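Local coordinates for 33 kDa chaperonin (PDB 1VQ0), which probably acts as a redox-regulated molecular chaperone that protects thermally unfolding and oxidatively damaged proteins from irreversible aggregation, at residues S211-F214 with Q215-P219; F114-A117 with G118-Q122; T18-D21 with H22-F26; E198-E201 with K202-N206; V170-S174 with D175-I179. All blocks are in the same frame, centred on the assembly; numbering follows the deposited sequence.

From the N terminus the five contacts follow one another in series, and each lies within one continuous run of chain, along a helix, round a turn or across a hairpin; none nests or crosses. Contact 3 closes the hairpin between strands 13-19 and 24-30. Contact 2 spans the short helix 116-120, contact 5 closes the hairpin of strands 164-173 and 176-187, contact 4 lies on helix 194-205, and contact 1 leads from helix 210-213 toward helix 219-227. Three junctions join them in space: Phe20 and Val24 of contact 3 pack on Ile200 of contact 4, Phe114 of contact 2 meets Val172 of contact 5, and Gln215 of contact 1 rests on Ile179 of contact 5. The two hairpins share one large mixed sheet.

Contact 1: S211-F214 with Q215-P219; sequences SKLF and QEAEP
The backbone turns so that Leu213 O accepts from both Glu216 N, at 3.0 Å, and Ala217 N, the latter bond weak because its N-H points well off line. This is the turn that leads out of helix 210-213 into the loop before helix 219-227, where Glu218 takes the N-cap position. A second weak backbone bond runs from Gln215 N to Lys212 O. Among the side chains, Gln215 makes the strong link: NE2 donates to Ser211 O over 2.7 Å with an N-H...O angle of 171°. Gln215 CG sits beside its own backbone N (chi1 -70°) and the chain is extended beyond it (chi2 180°), which carries the amide back along the turn. Leu213 sends CD1 to within 4.0 Å of Ala217 CB, and both residues also touch Val222 and Arg225 of helix 219-227. The side chain of Phe214 packs on Ile28 and Arg30 of strand 24-30. Lys212 and Glu216 are oppositely charged but fall short of a salt bridge, with NZ and OE2 4.2 Å apart. The carboxylate instead lies against the aliphatic part of the lysine, where Glu216 OE2 approaches Lys212 CE to 3.3 Å.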
loop_
_atom_site.group_PDB
_atom_site.type_symbol
_atom_site.label_atom_id
_atom_site.label_comp_id
_atom_site.label_asym_id
_atom_site.label_seq_id
_atom_site.Cartn_x
_atom_site.Cartn_y
_atom_site.Cartn_z
ATOM N N SER A 211 15.387 5.992 -26.909
ATOM C CA SER A 211 16.786 6.364 -27.271
ATOM C C SER A 211 16.969 6.545 -28.746
ATOM O O SER A 211 17.628 7.482 -29.184
ATOM C CB SER A 211 17.790 5.293 -26.796
ATOM O OG SER A 211 17.584 4.997 -25.410
ATOM N N LYS A 212 16.362 5.647 -29.499
ATOM C CA LYS A 212 16.325 5.763 -30.941
ATOM C C LYS A 212 15.224 6.764 -31.443
ATOM O O LYS A 212 15.538 7.691 -32.196
ATOM C CB LYS A 212 16.181 4.370 -31.556
ATOM C CG LYS A 212 16.291 4.390 -33.038
ATOM C CD LYS A 212 16.048 3.005 -33.634
ATOM C CE LYS A 212 15.935 3.060 -35.169
ATOM N NZ LYS A 212 14.825 2.155 -35.617
ATOM N N LEU A 213 13.968 6.585 -31.004
ATOM C CA LEU A 213 12.819 7.380 -31.488
ATOM C C LEU A 213 13.007 8.909 -31.264
ATOM O O LEU A 213 12.689 9.742 -32.117
ATOM C CB LEU A 213 11.528 6.876 -30.793
ATOM C CG LEU A 213 10.184 7.578 -31.066
ATOM C CD1 LEU A 213 9.863 7.519 -32.557
ATOM C CD2 LEU A 213 9.052 7.005 -30.259
ATOM N N PHE A 214 13.515 9.269 -30.096
ATOM C CA PHE A 214 13.649 10.684 -29.742
ATOM C C PHE A 214 14.789 11.386 -30.499
ATOM O O PHE A 214 14.791 12.623 -30.584
ATOM C CB PHE A 214 13.786 10.849 -28.220
ATOM C CG PHE A 214 12.488 10.847 -27.491
ATOM C CD1 PHE A 214 11.373 10.165 -27.995
ATOM C CD2 PHE A 214 12.356 11.544 -26.281
ATOM C CE1 PHE A 214 10.132 10.176 -27.306
ATOM C CE2 PHE A 214 11.118 11.535 -25.570
ATOM C CZ PHE A 214 10.011 10.856 -26.083
ATOM N N GLN A 215 15.735 10.614 -31.062
ATOM C CA GLN A 215 16.710 11.154 -32.049
ATOM C C GLN A 215 16.120 11.390 -33.460
ATOM O O GLN A 215 16.735 12.037 -34.295
ATOM C CB GLN A 215 17.944 10.241 -32.138
ATOM C CG GLN A 215 18.785 10.325 -30.877
ATOM C CD GLN A 215 20.019 9.433 -30.895
ATOM O OE1 GLN A 215 21.062 9.869 -31.353
ATOM N NE2 GLN A 215 19.902 8.187 -30.387
ATOM N N GLU A 216 14.932 10.850 -33.712
ATOM C CA GLU A 216 14.340 10.815 -35.061
ATOM C C GLU A 216 13.034 11.572 -35.164
ATOM O O GLU A 216 12.620 11.876 -36.275
ATOM C CB GLU A 216 13.999 9.372 -35.465
ATOM C CG GLU A 216 15.191 8.490 -35.813
ATOM C CD GLU A 216 14.806 7.020 -35.902
ATOM O OE1 GLU A 216 13.571 6.712 -35.765
ATOM O OE2 GLU A 216 15.743 6.194 -36.095
ATOM N N ALA A 217 12.335 11.789 -34.042
ATOM C CA ALA A 217 10.992 12.378 -34.102
ATOM C C ALA A 217 10.735 13.413 -33.014
ATOM O O ALA A 217 11.104 13.207 -31.858
ATOM C CB ALA A 217 9.951 11.286 -34.034
ATOM N N GLU A 218 10.099 14.515 -33.397
ATOM C CA GLU A 218 9.633 15.504 -32.452
ATOM C C GLU A 218 8.521 14.882 -31.604
ATOM O O GLU A 218 7.880 13.939 -32.049
ATOM C CB GLU A 218 9.099 16.737 -33.185
ATOM C CG GLU A 218 10.151 17.602 -33.900
ATOM C CD GLU A 218 11.445 17.706 -33.101
ATOM O OE1 GLU A 218 11.456 18.396 -32.068
ATOM O OE2 GLU A 218 12.446 17.062 -33.481
ATOM N N PRO A 219 8.313 15.363 -30.379
ATOM C CA PRO A 219 7.261 14.828 -29.510
ATOM C C PRO A 219 5.864 14.764 -30.144
ATOM O O PRO A 219 5.155 13.790 -29.969
ATOM C CB PRO A 219 7.287 15.809 -28.332
ATOM C CG PRO A 219 8.719 16.162 -28.230
ATOM C CD PRO A 219 9.085 16.401 -29.672
#

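Contact 2: F114-A117 with G118-Q122; sequences FDVA and GAIGQ
Ala117 O is gripped by two donors: Gly121 N at 2.8 Å, placed nearly along the C=O axis, and a water at 2.7 Å. The same water also donates to Gly121 O, so it bridges the last turn of the helix to the residue that leaves it. Upstream, Ile120 N binds Val116 O and Ala119 N binds Asp115 O, completing three i to i+4 bonds. These bonds define the short helix 116-120, and Asp115 stands at its N-cap. There OD1 accepts from Gly118 N over 2.9 Å, a capping bond that the geometry marks as weak. The carboxylate reaches that N-H because its CG is swung anti to the aspartate's own backbone N (chi1 -169°). Asp115 is also the centre of an inverse gamma turn, which bends the chain just ahead of the helix. An alanine here has no oxygen to offer the N-H of Gly118, and the first turn would probably be less firmly capped. OD2 lies 3.4 Å from Gly118 CA, and a CB on that residue would clash with the oxygen. At the other end Gly121 departs from helical angles with a positive phi of 71°. On the inner flank Val116 and Ile120 point the same way, side by side, with Val116 CG1 4.1 Å from Ile120 CD1. Val116 goes on to touch Val50 and Arg54 of helix 46-62, while Ile120 meets Leu143. Just beyond the helix, Gln122 OE1 accepts a hydrogen bond from Lys134 NZ of the second subunit.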
loop_
_atom_site.group_PDB
_atom_site.type_symbol
_atom_site.label_atom_id
_atom_site.label_comp_id
_atom_site.label_asym_id
_atom_site.label_seq_id
_atom_site.Cartn_x
_atom_site.Cartn_y
_atom_site.Cartn_z
ATOM N N PHE A 114 22.175 -1.095 -20.480
ATOM C CA PHE A 114 22.265 -1.056 -19.017
ATOM C C PHE A 114 21.215 -1.983 -18.357
ATOM O O PHE A 114 20.028 -2.024 -18.747
ATOM C CB PHE A 114 22.218 0.363 -18.442
ATOM C CG PHE A 114 23.501 1.171 -18.720
ATOM C CD1 PHE A 114 24.690 0.901 -18.020
ATOM C CD2 PHE A 114 23.545 2.122 -19.719
ATOM C CE1 PHE A 114 25.900 1.590 -18.307
ATOM C CE2 PHE A 114 24.751 2.842 -19.978
ATOM C CZ PHE A 114 25.918 2.570 -19.285
ATOM N N ASP A 115 21.690 -2.753 -17.381
ATOM C CA ASP A 115 20.905 -3.807 -16.745
ATOM C C ASP A 115 20.102 -3.271 -15.594
ATOM O O ASP A 115 20.360 -3.551 -14.417
ATOM C CB ASP A 115 21.796 -4.958 -16.292
ATOM C CG ASP A 115 21.023 -6.159 -15.887
ATOM O OD1 ASP A 115 19.786 -6.215 -16.170
ATOM O OD2 ASP A 115 21.587 -7.085 -15.297
ATOM N N VAL A 116 19.096 -2.478 -15.960
ATOM C CA VAL A 116 18.163 -1.905 -14.982
ATOM C C VAL A 116 17.489 -2.995 -14.147
ATOM O O VAL A 116 17.495 -2.936 -12.908
ATOM C CB VAL A 116 17.165 -0.984 -15.704
ATOM C CG1 VAL A 116 16.072 -0.483 -14.769
ATOM C CG2 VAL A 116 17.922 0.181 -16.335
ATOM N N ALA A 117 16.970 -4.042 -14.813
ATOM C CA ALA A 117 16.275 -5.143 -14.151
ATOM C C ALA A 117 17.220 -5.831 -13.145
ATOM O O ALA A 117 16.859 -6.120 -12.010
ATOM C CB ALA A 117 15.718 -6.140 -15.197
ATOM N N GLY A 118 18.443 -6.081 -13.568
ATOM C CA GLY A 118 19.460 -6.681 -12.702
ATOM C C GLY A 118 19.791 -5.747 -11.544
ATOM O O GLY A 118 19.977 -6.165 -10.414
ATOM N N ALA A 119 19.866 -4.444 -11.813
ATOM C CA ALA A 119 20.203 -3.521 -10.719
ATOM C C ALA A 119 19.137 -3.589 -9.625
ATOM O O ALA A 119 19.432 -3.513 -8.456
ATOM C CB ALA A 119 20.320 -2.121 -11.230
ATOM N N ILE A 120 17.861 -3.687 -10.033
ATOM C CA ILE A 120 16.744 -3.688 -9.070
ATOM C C ILE A 120 16.515 -5.059 -8.433
ATOM O O ILE A 120 16.217 -5.183 -7.231
ATOM C CB ILE A 120 15.472 -3.165 -9.766
ATOM C CG1 ILE A 120 15.637 -1.670 -10.071
ATOM C CG2 ILE A 120 14.187 -3.501 -8.922
ATOM C CD1 ILE A 120 14.580 -1.129 -11.006
ATOM N N GLY A 121 16.624 -6.089 -9.241
ATOM C CA GLY A 121 16.368 -7.439 -8.758
ATOM C C GLY A 121 14.897 -7.692 -8.468
ATOM O O GLY A 121 14.008 -7.016 -9.013
ATOM N N GLN A 122 14.673 -8.649 -7.599
ATOM C CA GLN A 122 13.366 -9.121 -7.170
ATOM C C GLN A 122 12.842 -8.154 -6.148
ATOM O O GLN A 122 13.535 -7.849 -5.181
ATOM C CB GLN A 122 13.469 -10.477 -6.452
ATOM C CG GLN A 122 13.911 -11.650 -7.280
ATOM C CD GLN A 122 13.264 -11.644 -8.603
ATOM O OE1 GLN A 122 12.056 -11.894 -8.704
ATOM N NE2 GLN A 122 14.032 -11.287 -9.632
HETATM O O HOH W 1 14.266 -6.757 -11.596
#

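Contact 3: T18-D21 with H22-F26; sequences TMFD and HKVRF. With EDO (1,2-ethanediol), chain F.
Met19 and Val24 pair through two backbone bonds, Met19 N to Val24 O at 2.8 Å and Val24 N to Met19 O at 3.1 Å. They close a beta hairpin whose type I' turn runs from Phe20 to Lys23, with a classic bulge where Lys23 and Val24 both face Met19. The Met19-Val24 face is the tight one. Val24 CG2 meets the edge of the Phe20 ring, 4.0 Å from CD2, while Met19 CG lies 4.1 Å from Phe26 CE2. Phe227 of helix 219-227 touches both Met19 and Val24. The solvent side lies at Thr18 and His22. Thr18 OG1 is turned between its backbone N and carbonyl carbon (chi1 63°), close to exposed His22, and a water joins it to the turn: 2.8 Å from Thr18 OG1 and 2.9 Å from His22 N, whose proton it accepts. A valine in place of Thr18 has no hydroxyl, and the water would probably keep His22 N but lose its bridge to the strand. Arg25 NH2 donates to an ethanediol, probably from the crystallisation liquor, and to Gln186, and Arg25 makes a cation-pi contact with Trp65. Apolar contacts thus fasten the Met19-Val24 face to helix 219-227, whereas the Thr18-Arg25 face relies largely on water, hydrogen bonds and that cation-pi contact.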
loop_
_atom_site.group_PDB
_atom_site.type_symbol
_atom_site.label_atom_id
_atom_site.label_comp_id
_atom_site.label_asym_id
_atom_site.label_seq_id
_atom_site.Cartn_x
_atom_site.Cartn_y
_atom_site.Cartn_z
ATOM N N THR A 18 -5.589 14.913 -24.262
ATOM C CA THR A 18 -6.453 13.757 -24.359
ATOM C C THR A 18 -6.846 13.536 -25.802
ATOM O O THR A 18 -6.799 14.487 -26.635
ATOM C CB THR A 18 -7.764 13.970 -23.581
ATOM O OG1 THR A 18 -8.500 15.071 -24.150
ATOM C CG2 THR A 18 -7.470 14.320 -22.055
ATOM N N MET A 19 -7.274 12.291 -26.066
ATOM C CA MET A 19 -7.798 11.901 -27.365
ATOM C C MET A 19 -9.096 11.139 -27.215
ATOM O O MET A 19 -9.381 10.548 -26.142
ATOM C CB MET A 19 -6.789 11.041 -28.134
ATOM C CG MET A 19 -5.592 11.780 -28.729
ATOM S SD MET A 19 -5.961 12.770 -30.178
ATOM C CE MET A 19 -5.997 14.177 -29.420
ATOM N N PHE A 20 -9.879 11.201 -28.299
ATOM C CA PHE A 20 -11.108 10.403 -28.506
ATOM C C PHE A 20 -12.133 10.680 -27.426
ATOM O O PHE A 20 -12.373 9.840 -26.566
ATOM C CB PHE A 20 -10.793 8.908 -28.598
ATOM C CG PHE A 20 -9.669 8.588 -29.551
ATOM C CD1 PHE A 20 -9.657 9.131 -30.832
ATOM C CD2 PHE A 20 -8.581 7.812 -29.150
ATOM C CE1 PHE A 20 -8.630 8.862 -31.712
ATOM C CE2 PHE A 20 -7.531 7.547 -30.024
ATOM C CZ PHE A 20 -7.567 8.069 -31.325
ATOM N N ASP A 21 -12.699 11.893 -27.498
ATOM C CA ASP A 21 -13.684 12.434 -26.546
ATOM C C ASP A 21 -13.258 12.212 -25.128
ATOM O O ASP A 21 -14.053 11.731 -24.328
ATOM C CB ASP A 21 -15.101 11.830 -26.755
ATOM C CG ASP A 21 -15.628 12.032 -28.153
ATOM O OD1 ASP A 21 -15.552 13.175 -28.659
ATOM O OD2 ASP A 21 -16.142 11.097 -28.820
ATOM N N HIS A 22 -11.989 12.528 -24.844
ATOM C CA HIS A 22 -11.442 12.495 -23.487
ATOM C C HIS A 22 -11.380 11.122 -22.836
ATOM O O HIS A 22 -11.238 11.031 -21.615
ATOM C CB HIS A 22 -12.208 13.463 -22.562
ATOM C CG HIS A 22 -12.079 14.888 -22.969
ATOM N ND1 HIS A 22 -13.016 15.517 -23.767
ATOM C CD2 HIS A 22 -11.115 15.801 -22.724
ATOM C CE1 HIS A 22 -12.632 16.756 -23.993
ATOM N NE2 HIS A 22 -11.481 16.954 -23.374
ATOM N N LYS A 23 -11.479 10.054 -23.625
ATOM C CA LYS A 23 -11.381 8.676 -23.081
ATOM C C LYS A 23 -9.949 8.202 -22.902
ATOM O O LYS A 23 -9.705 7.243 -22.177
ATOM C CB LYS A 23 -12.172 7.713 -23.967
ATOM C CG LYS A 23 -13.637 8.082 -23.993
ATOM C CD LYS A 23 -14.554 6.928 -24.350
ATOM C CE LYS A 23 -15.958 7.417 -24.576
ATOM N NZ LYS A 23 -16.613 6.394 -25.463
ATOM N N VAL A 24 -9.007 8.865 -23.586
ATOM C CA VAL A 24 -7.572 8.578 -23.458
ATOM C C VAL A 24 -6.853 9.883 -23.138
ATOM O O VAL A 24 -7.192 10.931 -23.657
ATOM C CB VAL A 24 -6.954 8.003 -24.772
ATOM C CG1 VAL A 24 -5.447 7.557 -24.583
ATOM C CG2 VAL A 24 -7.792 6.854 -25.347
ATOM N N ARG A 25 -5.867 9.785 -22.274
ATOM C CA ARG A 25 -4.974 10.882 -21.922
ATOM C C ARG A 25 -3.537 10.493 -22.278
ATOM O O ARG A 25 -3.187 9.323 -22.296
ATOM C CB ARG A 25 -5.123 11.289 -20.429
ATOM C CG ARG A 25 -4.545 10.331 -19.404
ATOM C CD ARG A 25 -4.934 10.683 -17.960
ATOM N NE ARG A 25 -4.299 9.804 -16.985
ATOM C CZ ARG A 25 -4.571 9.779 -15.680
ATOM N NH1 ARG A 25 -5.543 10.502 -15.144
ATOM N NH2 ARG A 25 -3.864 9.017 -14.893
ATOM N N PHE A 26 -2.735 11.494 -22.636
ATOM C CA PHE A 26 -1.342 11.254 -22.977
ATOM C C PHE A 26 -0.465 12.358 -22.395
ATOM O O PHE A 26 -0.931 13.503 -22.201
ATOM C CB PHE A 26 -1.124 11.185 -24.505
ATOM C CG PHE A 26 -1.418 12.470 -25.220
ATOM C CD1 PHE A 26 -0.478 13.496 -25.241
ATOM C CD2 PHE A 26 -2.643 12.665 -25.839
ATOM C CE1 PHE A 26 -0.771 14.696 -25.842
ATOM C CE2 PHE A 26 -2.947 13.859 -26.438
ATOM C CZ PHE A 26 -1.994 14.880 -26.430
HETATM C C1 EDO F . -1.638 9.428 -10.347
HETATM O O1 EDO F . -1.597 8.119 -9.817
HETATM C C2 EDO F . -2.972 9.920 -10.910
HETATM O O2 EDO F . -3.566 9.067 -11.913
HETATM O O HOH W 2 -10.118 14.253 -26.302
#

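Contact 4: E198-E201 with K202-N206; sequences EMIE and KNIKN
Asn203 N donates to Met199 O over 2.8 Å, with an N-H...O angle of 164°. Three more i to i+4 bonds flank it: Lys202 N to Glu198 O, Ile204 N to Ile200 O at 2.9 Å, and Lys205 N to Glu201 O at 3.0 Å. Four such bonds in succession are the evidence that this run belongs to a regular alpha helix, 194-205.

The side-chain amide of Asn203 bonds outside this run. With chi1 at -70° the group folds alongside its own N, which brings CG within 3.0 Å of Met199 O. The angle is nevertheless too poor for ND2 to bond that oxygen, and ND2 donates instead to Ile226 O, a backbone carbonyl on helix 219-227. One side-chain bond therefore ties the two helices together. Met199 crosses beside this amide: its CG lies 3.6 Å from Asn203 ND2, and SD and CE follow at slightly longer range, the chain being bent at chi2 and chi3.

One residue further on, Ile200 and Ile204 lie side by side, pointing the same way, with CG2 of the first 3.8 Å from CD1 of the second. Glu198, Glu201, Lys202 and Lys205 are exposed, so the helix is amphipathic. Its apolar flank faces the body of the chain: Ile200 packs on Val185 of strand 176-187 and Phe227 of helix 219-227, and Ile204 reaches Phe183 and Val185 of that strand together with Ile226 of that helix.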
loop_
_atom_site.group_PDB
_atom_site.type_symbol
_atom_site.label_atom_id
_atom_site.label_comp_id
_atom_site.label_asym_id
_atom_site.label_seq_id
_atom_site.Cartn_x
_atom_site.Cartn_y
_atom_site.Cartn_z
ATOM N N GLU A 198 -7.017 -1.306 -29.882
ATOM C CA GLU A 198 -6.154 -2.200 -30.680
ATOM C C GLU A 198 -5.123 -1.460 -31.521
ATOM O O GLU A 198 -3.970 -1.883 -31.606
ATOM C CB GLU A 198 -7.006 -3.114 -31.581
ATOM C CG GLU A 198 -7.242 -4.481 -30.952
ATOM C CD GLU A 198 -8.485 -5.208 -31.459
ATOM O OE1 GLU A 198 -8.868 -5.072 -32.660
ATOM O OE2 GLU A 198 -9.071 -5.935 -30.629
ATOM N N MET A 199 -5.566 -0.372 -32.151
ATOM C CA MET A 199 -4.716 0.476 -32.996
ATOM C C MET A 199 -3.641 1.211 -32.195
ATOM O O MET A 199 -2.479 1.259 -32.604
ATOM C CB MET A 199 -5.591 1.495 -33.715
ATOM C CG MET A 199 -4.846 2.441 -34.629
ATOM S SD MET A 199 -5.577 4.056 -34.610
ATOM C CE MET A 199 -5.141 4.546 -33.005
ATOM N N ILE A 200 -4.047 1.798 -31.071
ATOM C CA ILE A 200 -3.120 2.404 -30.115
ATOM C C ILE A 200 -2.042 1.397 -29.678
ATOM O O ILE A 200 -0.859 1.659 -29.813
ATOM C CB ILE A 200 -3.895 2.944 -28.884
ATOM C CG1 ILE A 200 -4.743 4.154 -29.274
ATOM C CG2 ILE A 200 -2.950 3.348 -27.791
ATOM C CD1 ILE A 200 -5.619 4.651 -28.140
ATOM N N GLU A 201 -2.482 0.258 -29.154
ATOM C CA GLU A 201 -1.605 -0.851 -28.781
ATOM C C GLU A 201 -0.616 -1.182 -29.896
ATOM O O GLU A 201 0.581 -1.247 -29.664
ATOM C CB GLU A 201 -2.428 -2.111 -28.493
ATOM C CG GLU A 201 -2.806 -2.364 -27.037
ATOM C CD GLU A 201 -3.820 -3.522 -26.855
ATOM O OE1 GLU A 201 -4.110 -4.286 -27.826
ATOM O OE2 GLU A 201 -4.347 -3.656 -25.727
ATOM N N LYS A 202 -1.136 -1.398 -31.106
ATOM C CA LYS A 202 -0.312 -1.780 -32.261
ATOM C C LYS A 202 0.708 -0.721 -32.638
ATOM O O LYS A 202 1.865 -1.041 -32.905
ATOM C CB LYS A 202 -1.189 -2.101 -33.479
ATOM C CG LYS A 202 -0.392 -2.751 -34.642
ATOM C CD LYS A 202 -1.248 -3.159 -35.822
ATOM C CE LYS A 202 -0.384 -3.776 -36.945
ATOM N NZ LYS A 202 -1.176 -4.360 -38.110
ATOM N N ASN A 203 0.248 0.531 -32.684
ATOM C CA ASN A 203 1.085 1.688 -32.971
ATOM C C ASN A 203 2.222 1.882 -31.952
ATOM O O ASN A 203 3.366 2.130 -32.333
ATOM C CB ASN A 203 0.220 2.972 -33.066
ATOM C CG ASN A 203 -0.671 2.997 -34.321
ATOM O OD1 ASN A 203 -0.538 2.146 -35.186
ATOM N ND2 ASN A 203 -1.583 3.976 -34.404
ATOM N N ILE A 204 1.929 1.752 -30.669
ATOM C CA ILE A 204 2.977 1.863 -29.654
ATOM C C ILE A 204 3.983 0.690 -29.761
ATOM O O ILE A 204 5.208 0.889 -29.739
ATOM C CB ILE A 204 2.376 1.918 -28.235
ATOM C CG1 ILE A 204 1.601 3.208 -28.032
ATOM C CG2 ILE A 204 3.502 1.776 -27.135
ATOM C CD1 ILE A 204 0.735 3.224 -26.728
ATOM N N LYS A 205 3.465 -0.527 -29.858
ATOM C CA LYS A 205 4.320 -1.713 -29.974
ATOM C C LYS A 205 5.268 -1.589 -31.176
ATOM O O LYS A 205 6.393 -2.094 -31.142
ATOM C CB LYS A 205 3.475 -2.995 -30.098
ATOM C CG LYS A 205 4.263 -4.309 -29.896
ATOM C CD LYS A 205 3.600 -5.482 -30.653
ATOM C CE LYS A 205 4.273 -6.847 -30.371
ATOM N NZ LYS A 205 3.770 -7.926 -31.342
ATOM N N ASN A 206 4.813 -0.920 -32.226
ATOM C CA ASN A 206 5.626 -0.752 -33.406
ATOM C C ASN A 206 6.729 0.282 -33.278
ATOM O O ASN A 206 7.587 0.360 -34.147
ATOM C CB ASN A 206 4.743 -0.349 -34.582
ATOM C CG ASN A 206 4.166 -1.547 -35.334
ATOM O OD1 ASN A 206 4.394 -2.698 -34.972
ATOM N ND2 ASN A 206 3.397 -1.261 -36.401
#

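Contact 5: V170-S174 with D175-I179; sequences VLVDS and DGVKI
Asp173 holds its carboxylate between its backbone N and carbonyl carbon (chi1 53°), while Lys178 bends at chi2 and again at chi4 (70°), and together these torsions bring NZ onto the carboxylate. Both residues belong to a beta hairpin of strands 164-173 and 176-187, closed by a type I turn from Asp173 to Gly176. The two side chains cross at about a right angle. Lys178 NZ meets the syn lone pair of Asp173 OD2 at 2.9 Å and bonds OD1 more weakly; its salt bridge to Asp175 OD2 is long. This positive group probably offsets the closeness of the two aspartates. Gly176 N and Asp173 O, 2.8 Å apart, close the turn, and Asp173 N binds Gly176 O in return. A classic bulge follows, where Lys178 and Ile179 both face Leu171. Leu171 O therefore takes two N-H groups, Lys178 N at 2.6 Å and Ile179 N at 3.1 Å. On the face of Val172 and Val177 their CG2 atoms come within 4.2 Å, and Val177 also packs on helices 32-42 and 46-62. At the turn itself Asp173 OD1 receives Asp175 N on its anti side, over 3.1 Å.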
loop_
_atom_site.group_PDB
_atom_site.type_symbol
_atom_site.label_atom_id
_atom_site.label_comp_id
_atom_site.label_asym_id
_atom_site.label_seq_id
_atom_site.Cartn_x
_atom_site.Cartn_y
_atom_site.Cartn_z
ATOM N N VAL A 170 16.679 6.407 -21.313
ATOM C CA VAL A 170 17.734 7.324 -20.915
ATOM C C VAL A 170 19.032 6.902 -21.647
ATOM O O VAL A 170 19.464 5.790 -21.492
ATOM C CB VAL A 170 18.003 7.252 -19.419
ATOM C CG1 VAL A 170 19.295 7.964 -19.105
ATOM C CG2 VAL A 170 16.849 7.844 -18.627
ATOM N N LEU A 171 19.587 7.797 -22.458
ATOM C CA LEU A 171 20.913 7.643 -23.092
ATOM C C LEU A 171 21.899 8.629 -22.448
ATOM O O LEU A 171 21.728 9.843 -22.446
ATOM C CB LEU A 171 20.831 7.901 -24.585
ATOM C CG LEU A 171 22.050 7.607 -25.421
ATOM C CD1 LEU A 171 22.267 6.074 -25.486
ATOM C CD2 LEU A 171 21.944 8.199 -26.850
ATOM N N VAL A 172 22.934 8.037 -21.888
ATOM C CA VAL A 172 23.994 8.703 -21.162
ATOM C C VAL A 172 25.393 8.208 -21.703
ATOM O O VAL A 172 25.563 7.012 -21.963
ATOM C CB VAL A 172 23.877 8.297 -19.695
ATOM C CG1 VAL A 172 24.190 6.770 -19.540
ATOM C CG2 VAL A 172 24.822 9.156 -18.850
ATOM N N ASP A 173 26.359 9.122 -21.884
ATOM C CA ASP A 173 27.797 8.772 -22.133
ATOM C C ASP A 173 28.697 9.662 -21.295
ATOM O O ASP A 173 28.215 10.249 -20.335
ATOM C CB ASP A 173 28.154 8.839 -23.635
ATOM C CG ASP A 173 27.779 10.157 -24.277
ATOM O OD1 ASP A 173 28.063 11.217 -23.664
ATOM O OD2 ASP A 173 27.217 10.223 -25.413
ATOM N N SER A 174 29.982 9.790 -21.671
ATOM C CA SER A 174 30.999 10.424 -20.833
ATOM C C SER A 174 30.872 11.936 -20.780
ATOM O O SER A 174 31.430 12.572 -19.901
ATOM C CB SER A 174 32.422 10.005 -21.295
ATOM O OG SER A 174 32.721 10.363 -22.653
ATOM N N ASP A 175 30.152 12.513 -21.741
ATOM C CA ASP A 175 29.758 13.932 -21.698
ATOM C C ASP A 175 28.418 14.129 -20.969
ATOM O O ASP A 175 27.930 15.252 -20.871
ATOM C CB ASP A 175 29.611 14.492 -23.124
ATOM C CG ASP A 175 30.889 14.350 -23.952
ATOM O OD1 ASP A 175 31.996 14.446 -23.367
ATOM O OD2 ASP A 175 30.867 14.131 -25.192
ATOM N N GLY A 176 27.799 13.036 -20.534
ATOM C CA GLY A 176 26.603 13.103 -19.692
ATOM C C GLY A 176 25.364 12.619 -20.420
ATOM O O GLY A 176 25.452 11.910 -21.448
ATOM N N VAL A 177 24.216 13.017 -19.865
ATOM C CA VAL A 177 22.943 12.580 -20.359
ATOM C C VAL A 177 22.629 13.234 -21.695
ATOM O O VAL A 177 22.619 14.464 -21.807
ATOM C CB VAL A 177 21.807 12.835 -19.392
ATOM C CG1 VAL A 177 20.513 12.175 -19.976
ATOM C CG2 VAL A 177 22.100 12.213 -18.059
ATOM N N LYS A 178 22.332 12.385 -22.669
ATOM C CA LYS A 178 22.002 12.794 -24.032
ATOM C C LYS A 178 20.501 12.765 -24.359
ATOM O O LYS A 178 19.984 13.611 -25.088
ATOM C CB LYS A 178 22.788 11.937 -25.007
ATOM C CG LYS A 178 24.323 12.037 -24.813
ATOM C CD LYS A 178 24.821 13.513 -24.847
ATOM C CE LYS A 178 26.323 13.621 -24.620
ATOM N NZ LYS A 178 27.098 13.087 -25.802
ATOM N N ILE A 179 19.807 11.800 -23.820
ATOM C CA ILE A 179 18.354 11.703 -23.957
ATOM C C ILE A 179 17.854 11.144 -22.635
ATOM O O ILE A 179 18.431 10.225 -22.127
ATOM C CB ILE A 179 18.020 10.704 -25.089
ATOM C CG1 ILE A 179 18.477 11.275 -26.433
ATOM C CG2 ILE A 179 16.555 10.290 -25.021
ATOM C CD1 ILE A 179 18.063 10.461 -27.628
#